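Local coordinates for cyclohexadienyl dehydratase (Synthetic construct, PDB 5JOS), which probably catalyses the decarboxylating dehydration of prephenate and arogenate in phenylalanine biosynthesis, on a scaffold shared with periplasmic solute-binding proteins, at residues 47-50 with 51-54; 238-241 with 242-246. All blocks are in the same frame, centred on the assembly; numbering follows the deposited sequence.

Contact 1: 47-50 with 51-54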
ATOM      1  N   GLY A  47      -7.339  -9.739  -5.517  1.00 37.14           N
ATOM      2  CA  GLY A  47      -6.772  -8.730  -4.661  1.00 40.41           C
ATOM      3  C   GLY A  47      -6.885  -7.322  -5.204  1.00 40.20           C
ATOM      4  O   GLY A  47      -7.253  -7.095  -6.363  1.00 35.67           O
ATOM      5  N   PHE A  48      -6.476  -6.390  -4.357  1.00 34.44           N
ATOM      6  CA  PHE A  48      -6.425  -4.975  -4.685  1.00 35.73           C
ATOM      7  C   PHE A  48      -5.744  -4.655  -6.024  1.00 33.13           C
ATOM      8  O   PHE A  48      -6.316  -3.959  -6.865  1.00 32.77           O
ATOM      9  CB  PHE A  48      -5.701  -4.286  -3.507  1.00 37.00           C
ATOM     10  CG  PHE A  48      -5.625  -2.767  -3.548  1.00 33.55           C
ATOM     11  CD1 PHE A  48      -4.734  -2.120  -4.381  1.00 33.34           C
ATOM     12  CD2 PHE A  48      -6.282  -2.020  -2.620  1.00 34.67           C
ATOM     13  CE1 PHE A  48      -4.600  -0.741  -4.351  1.00 32.76           C
ATOM     14  CE2 PHE A  48      -6.177  -0.624  -2.591  1.00 34.92           C
ATOM     15  CZ  PHE A  48      -5.341   0.010  -3.467  1.00 35.35           C
ATOM     16  N   ASP A  49      -4.504  -5.127  -6.220  1.00 32.78           N
ATOM     17  CA  ASP A  49      -3.815  -4.792  -7.437  1.00 30.21           C
ATOM     18  C   ASP A  49      -4.170  -5.681  -8.648  1.00 32.79           C
ATOM     19  O   ASP A  49      -3.774  -5.342  -9.792  1.00 31.40           O
ATOM     20  CB  ASP A  49      -2.328  -4.756  -7.233  1.00 28.86           C
ATOM     21  CG  ASP A  49      -1.888  -3.521  -6.489  1.00 31.75           C
ATOM     22  OD1 ASP A  49      -2.467  -2.419  -6.692  1.00 33.26           O
ATOM     23  OD2 ASP A  49      -0.904  -3.625  -5.709  1.00 31.29           O
ATOM     24  N   ILE A  50      -4.943  -6.743  -8.398  1.00 31.65           N
ATOM     25  CA  ILE A  50      -5.483  -7.568  -9.454  1.00 32.25           C
ATOM     26  C   ILE A  50      -6.617  -6.803 -10.019  1.00 35.71           C
ATOM     27  O   ILE A  50      -6.714  -6.722 -11.257  1.00 34.22           O
ATOM     28  CB  ILE A  50      -5.913  -8.924  -8.963  1.00 33.52           C
ATOM     29  CG1 ILE A  50      -4.778  -9.635  -8.270  1.00 32.09           C
ATOM     30  CG2 ILE A  50      -6.549  -9.789 -10.069  1.00 40.15           C
ATOM     31  CD1 ILE A  50      -3.542  -9.911  -9.081  1.00 33.24           C
ATOM     32  N   ASP A  51      -7.443  -6.205  -9.140  1.00 35.75           N
ATOM     33  CA  ASP A  51      -8.461  -5.322  -9.599  1.00 37.16           C
ATOM     34  C   ASP A  51      -7.832  -4.141 -10.395  1.00 36.16           C
ATOM     35  O   ASP A  51      -8.371  -3.689 -11.421  1.00 37.15           O
ATOM     36  CB  ASP A  51      -9.256  -4.746  -8.441  1.00 36.17           C
ATOM     37  CG  ASP A  51     -10.198  -5.707  -7.824  1.00 39.84           C
ATOM     38  OD1 ASP A  51     -10.281  -6.871  -8.270  1.00 40.47           O
ATOM     39  OD2 ASP A  51     -10.963  -5.257  -6.921  1.00 38.26           O
ATOM     40  N   VAL A  52      -6.796  -3.514  -9.862  1.00 33.49           N
ATOM     41  CA  VAL A  52      -6.199  -2.326 -10.547  1.00 31.19           C
ATOM     42  C   VAL A  52      -5.607  -2.747 -11.909  1.00 32.95           C
ATOM     43  O   VAL A  52      -5.777  -2.086 -12.891  1.00 31.76           O
ATOM     44  CB  VAL A  52      -5.045  -1.754  -9.697  1.00 32.38           C
ATOM     45  CG1 VAL A  52      -4.316  -0.634 -10.375  1.00 31.72           C
ATOM     46  CG2 VAL A  52      -5.529  -1.240  -8.363  1.00 33.93           C
ATOM     47  N   ALA A  53      -4.917  -3.877 -11.944  1.00 33.62           N
ATOM     48  CA  ALA A  53      -4.352  -4.372 -13.169  1.00 33.37           C
ATOM     49  C   ALA A  53      -5.390  -4.473 -14.262  1.00 36.28           C
ATOM     50  O   ALA A  53      -5.131  -4.111 -15.381  1.00 38.45           O
ATOM     51  CB  ALA A  53      -3.728  -5.725 -12.958  1.00 31.70           C
ATOM     52  N   LYS A  54      -6.577  -4.985 -13.934  1.00 34.98           N
ATOM     53  CA  LYS A  54      -7.603  -5.129 -14.911  1.00 38.49           C
ATOM     54  C   LYS A  54      -8.078  -3.824 -15.386  1.00 37.93           C
ATOM     55  O   LYS A  54      -8.405  -3.644 -16.519  1.00 39.58           O
ATOM     56  CB  LYS A  54      -8.805  -5.867 -14.338  1.00 40.34           C
ATOM     57  CG  LYS A  54      -8.386  -7.282 -14.122  1.00 41.42           C
ATOM     58  CD  LYS A  54      -9.485  -8.060 -13.433  1.00 46.46           C
ATOM     59  CE  LYS A  54      -9.008  -9.501 -13.413  1.00 49.59           C
ATOM     60  NZ  LYS A  54      -9.938 -10.267 -12.543  1.00 53.79           N
TER
HETATM   61  O   HOH W   1      -9.593  -9.296  -7.412  1.00 43.78           O
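Phe48 and Val52, one helical turn apart, lie side by side and point the same way: methyl CG2 of Val52 approaches the ring obliquely, 4.1 Å from Phe48 CE1, while OD1 of Asp49 sits at the ring's edge, in its plane. The same methyl serves a second neighbour, standing 3.7 Å from Asp49 OD1. It can do so because Val52 holds CG2 beside its own backbone N, with CG1 anti to that N (chi1 175°), which turns CG2 back toward the preceding turn. Asp49 is buried, but its carboxylate is hydrogen-bonded to the Tyr211 hydroxyl through OD1 and to the Gly89 amide through OD2.

These residues form the first turns of helix 48-60 in the family 3 solute-binding fold, with Gly47 at the N-cap position; at its backbone angles (phi 140°) a side chain would press on the preceding carbonyl O. The first i to i+4 bond, from Asp51 N to Gly47 O, is 2.9 Å long and nearly straight; the same oxygen also takes a weak bond from Ile50 N. The bonds that follow, such as Ala53 N to Asp49 O at 2.8 Å, continue the i to i+4 pattern.

On another side of the turn, a water accepts from Gly47 N at 3.0 Å and donates to Asp51 OD1 at 2.7 Å, tying this carboxylate to the start of the helix. The helix N-terminus would probably help stabilise a negative charge there, and OD2 is taken up by Lys243 and Trp244. Further along, Ile50 CG2 lies 4.2 Å from CE of Lys54, whose extended chain runs past the carbonyl of Ile50.

Contact 2: 238-241 with 242-246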
ATOM      1  N   GLU A 238     -10.473   5.157  -3.616  1.00 41.87           N
ATOM      2  CA  GLU A 238     -11.232   5.175  -2.376  1.00 48.17           C
ATOM      3  C   GLU A 238     -12.035   3.873  -2.229  1.00 46.02           C
ATOM      4  O   GLU A 238     -12.064   3.291  -1.169  1.00 45.16           O
ATOM      5  CB  GLU A 238     -12.227   6.331  -2.343  1.00 58.56           C
ATOM      6  CG  GLU A 238     -11.610   7.635  -1.980  1.00 64.60           C
ATOM      7  CD  GLU A 238     -12.552   8.801  -2.226  1.00 76.06           C
ATOM      8  OE1 GLU A 238     -12.037   9.866  -2.644  1.00 79.73           O
ATOM      9  OE2 GLU A 238     -13.795   8.655  -2.039  1.00 80.43           O
ATOM     10  N   LYS A 239     -12.689   3.444  -3.308  1.00 45.08           N
ATOM     11  CA  LYS A 239     -13.552   2.247  -3.275  1.00 48.89           C
ATOM     12  C   LYS A 239     -12.699   1.007  -3.062  1.00 41.89           C
ATOM     13  O   LYS A 239     -13.055   0.108  -2.346  1.00 38.95           O
ATOM     14  CB  LYS A 239     -14.320   2.090  -4.587  1.00 50.99           C
ATOM     15  CG  LYS A 239     -15.707   2.637  -4.498  1.00 66.75           C
ATOM     16  CD  LYS A 239     -15.765   4.121  -4.790  1.00 73.90           C
ATOM     17  CE  LYS A 239     -16.940   4.406  -5.718  1.00 86.10           C
ATOM     18  NZ  LYS A 239     -16.911   5.803  -6.245  1.00 91.32           N
ATOM     19  N   LEU A 240     -11.543   0.991  -3.663  1.00 37.99           N
ATOM     20  CA  LEU A 240     -10.612  -0.083  -3.446  1.00 36.14           C
ATOM     21  C   LEU A 240     -10.098  -0.158  -2.022  1.00 36.78           C
ATOM     22  O   LEU A 240      -9.935  -1.254  -1.460  1.00 36.06           O
ATOM     23  CB  LEU A 240      -9.416   0.076  -4.382  1.00 38.70           C
ATOM     24  CG  LEU A 240      -9.693  -0.164  -5.868  1.00 39.82           C
ATOM     25  CD1 LEU A 240      -8.393   0.128  -6.651  1.00 40.80           C
ATOM     26  CD2 LEU A 240     -10.076  -1.612  -6.035  1.00 40.10           C
ATOM     27  N   TYR A 241      -9.775   0.996  -1.441  1.00 37.47           N
ATOM     28  CA  TYR A 241      -9.378   1.030  -0.015  1.00 35.27           C
ATOM     29  C   TYR A 241     -10.486   0.465   0.841  1.00 39.08           C
ATOM     30  O   TYR A 241     -10.302  -0.350   1.759  1.00 39.13           O
ATOM     31  CB  TYR A 241      -9.129   2.469   0.440  1.00 39.66           C
ATOM     32  CG  TYR A 241      -7.713   2.986   0.206  1.00 40.27           C
ATOM     33  CD1 TYR A 241      -7.066   2.750  -0.979  1.00 40.44           C
ATOM     34  CD2 TYR A 241      -7.045   3.761   1.181  1.00 47.37           C
ATOM     35  CE1 TYR A 241      -5.798   3.231  -1.224  1.00 42.17           C
ATOM     36  CE2 TYR A 241      -5.745   4.249   0.939  1.00 45.54           C
ATOM     37  CZ  TYR A 241      -5.165   3.998  -0.275  1.00 44.26           C
ATOM     38  OH  TYR A 241      -3.885   4.440  -0.573  1.00 48.55           O
ATOM     39  N   GLU A 242     -11.685   0.873   0.523  1.00 40.55           N
ATOM     40  CA  GLU A 242     -12.779   0.397   1.286  1.00 47.19           C
ATOM     41  C   GLU A 242     -12.958  -1.134   1.160  1.00 45.99           C
ATOM     42  O   GLU A 242     -13.033  -1.866   2.165  1.00 44.12           O
ATOM     43  CB  GLU A 242     -13.972   1.161   0.801  1.00 51.31           C
ATOM     44  CG  GLU A 242     -15.245   0.784   1.413  1.00 63.95           C
ATOM     45  CD  GLU A 242     -16.274   1.742   0.884  1.00 76.75           C
ATOM     46  OE1 GLU A 242     -17.134   1.308   0.109  1.00 80.59           O
ATOM     47  OE2 GLU A 242     -16.126   2.955   1.146  1.00 83.02           O
ATOM     48  N   LYS A 243     -13.046  -1.588  -0.078  1.00 43.33           N
ATOM     49  CA  LYS A 243     -13.254  -2.990  -0.390  1.00 43.06           C
ATOM     50  C   LYS A 243     -12.130  -3.887   0.197  1.00 41.75           C
ATOM     51  O   LYS A 243     -12.403  -4.884   0.853  1.00 43.36           O
ATOM     52  CB  LYS A 243     -13.318  -3.163  -1.902  1.00 45.07           C
ATOM     53  CG  LYS A 243     -13.443  -4.599  -2.363  1.00 49.12           C
ATOM     54  CD  LYS A 243     -13.493  -4.745  -3.886  1.00 48.45           C
ATOM     55  CE  LYS A 243     -13.610  -6.234  -4.205  1.00 52.72           C
ATOM     56  NZ  LYS A 243     -13.417  -6.576  -5.665  1.00 55.06           N
ATOM     57  N   TRP A 244     -10.888  -3.550  -0.063  1.00 39.27           N
ATOM     58  CA  TRP A 244      -9.777  -4.413   0.307  1.00 38.51           C
ATOM     59  C   TRP A 244      -9.139  -4.086   1.649  1.00 42.22           C
ATOM     60  O   TRP A 244      -8.635  -4.954   2.246  1.00 40.34           O
ATOM     61  CB  TRP A 244      -8.682  -4.366  -0.806  1.00 35.39           C
ATOM     62  CG  TRP A 244      -9.146  -4.933  -2.086  1.00 34.39           C
ATOM     63  CD1 TRP A 244      -9.525  -4.256  -3.175  1.00 32.84           C
ATOM     64  CD2 TRP A 244      -9.359  -6.326  -2.369  1.00 37.84           C
ATOM     65  NE1 TRP A 244      -9.913  -5.127  -4.166  1.00 34.33           N
ATOM     66  CE2 TRP A 244      -9.827  -6.413  -3.676  1.00 34.89           C
ATOM     67  CE3 TRP A 244      -9.180  -7.505  -1.617  1.00 40.79           C
ATOM     68  CZ2 TRP A 244     -10.186  -7.613  -4.275  1.00 39.07           C
ATOM     69  CZ3 TRP A 244      -9.514  -8.714  -2.205  1.00 39.88           C
ATOM     70  CH2 TRP A 244     -10.029  -8.762  -3.542  1.00 42.10           C
ATOM     71  N   LEU A 245      -9.127  -2.843   2.100  1.00 43.32           N
ATOM     72  CA  LEU A 245      -8.496  -2.514   3.364  1.00 42.46           C
ATOM     73  C   LEU A 245      -9.512  -2.289   4.468  1.00 50.10           C
ATOM     74  O   LEU A 245      -9.152  -2.069   5.612  1.00 51.61           O
ATOM     75  CB  LEU A 245      -7.691  -1.262   3.225  1.00 41.50           C
ATOM     76  CG  LEU A 245      -6.617  -1.243   2.138  1.00 42.98           C
ATOM     77  CD1 LEU A 245      -5.749  -0.001   2.318  1.00 47.26           C
ATOM     78  CD2 LEU A 245      -5.776  -2.494   2.124  1.00 41.76           C
ATOM     79  N   LYS A 246     -10.783  -2.337   4.116  1.00 48.57           N
ATOM     80  CA  LYS A 246     -11.864  -2.164   5.048  1.00 53.79           C
ATOM     81  C   LYS A 246     -11.774  -0.836   5.724  1.00 54.17           C
ATOM     82  O   LYS A 246     -12.133  -0.729   6.858  1.00 56.61           O
ATOM     83  CB  LYS A 246     -11.881  -3.243   6.132  1.00 56.74           C
ATOM     84  CG  LYS A 246     -11.855  -4.650   5.619  1.00 58.85           C
ATOM     85  CD  LYS A 246     -13.190  -4.918   5.009  1.00 64.21           C
ATOM     86  CE  LYS A 246     -13.087  -5.926   3.909  1.00 67.21           C
ATOM     87  NZ  LYS A 246     -14.513  -6.082   3.529  1.00 69.44           N
TER
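Tyr241 and Leu245 lie side by side and point in the same direction, and methyl CD1 of Leu245 rests over one face of the phenol ring. This CH-pi contact measures 4.3 Å from CD1 to the ring centroid and lies 17° off the ring normal, with the methyl displaced toward the CG and CD2 rim. Both side chains carry CG beside the backbone N (chi1 -87° in Tyr241), which sends them the same way one turn apart.

Leu240 and Trp244 meet differently. Their side chains cross, and Leu240 CD2 comes up to the edge of the indole, in its plane, 3.9 Å from Trp244 CD1. One indole face is met near its rim by CE of Lys243, 3.3 Å above the plane, on an extended chain. The two neighbours thus bring NE1 and NZ to the same partner, Asp51. An alanine in place of Trp244 would probably leave Leu240 CD2 without its aromatic neighbour and Asp51 without one of its donors.

Beneath the side chains the backbone bonds are regular until the end, where the turn widens to a pi-type at 242-245. Trp244 N donates to Leu240 O at 2.9 Å; the next bond, Leu245 N to Tyr241 O, is 2.8 Å but more bent, at 141°. Lys246 then leaves the helix with positive phi.

In the fold, Leu240 of this C-terminal helix packs on Phe48 and Val52 of helix 48-60, Tyr241 touches Phe48 as well, and both Tyr241 and Leu245 touch Met107 of strand 107-109, with Tyr241 OH hydrogen-bonded to the carbonyl of Tyr106.

Overall arrangement
Contact 1 lies at the start of helix 48-60 and contact 2 at the end of helix 236-245, with centres about 12 Å apart. Their polar junction is the carboxylate of Asp51: OD2 lies 3.1 Å from Lys243 NZ in a salt bridge and 3.0 Å from Trp244 NE1 in a probable hydrogen bond. Beside it the indole packs against the helix start, Trp244 CE2 being 3.4 Å from Phe48 N. The C-terminal end of helix 236-245 is thereby joined to the N-terminal end of helix 48-60. The sodium ion, bound by Ala189, His192 and Leu195, is about 7 Å from the side chain of Lys246 in contact 2, too far for Lys246 to be a ligand.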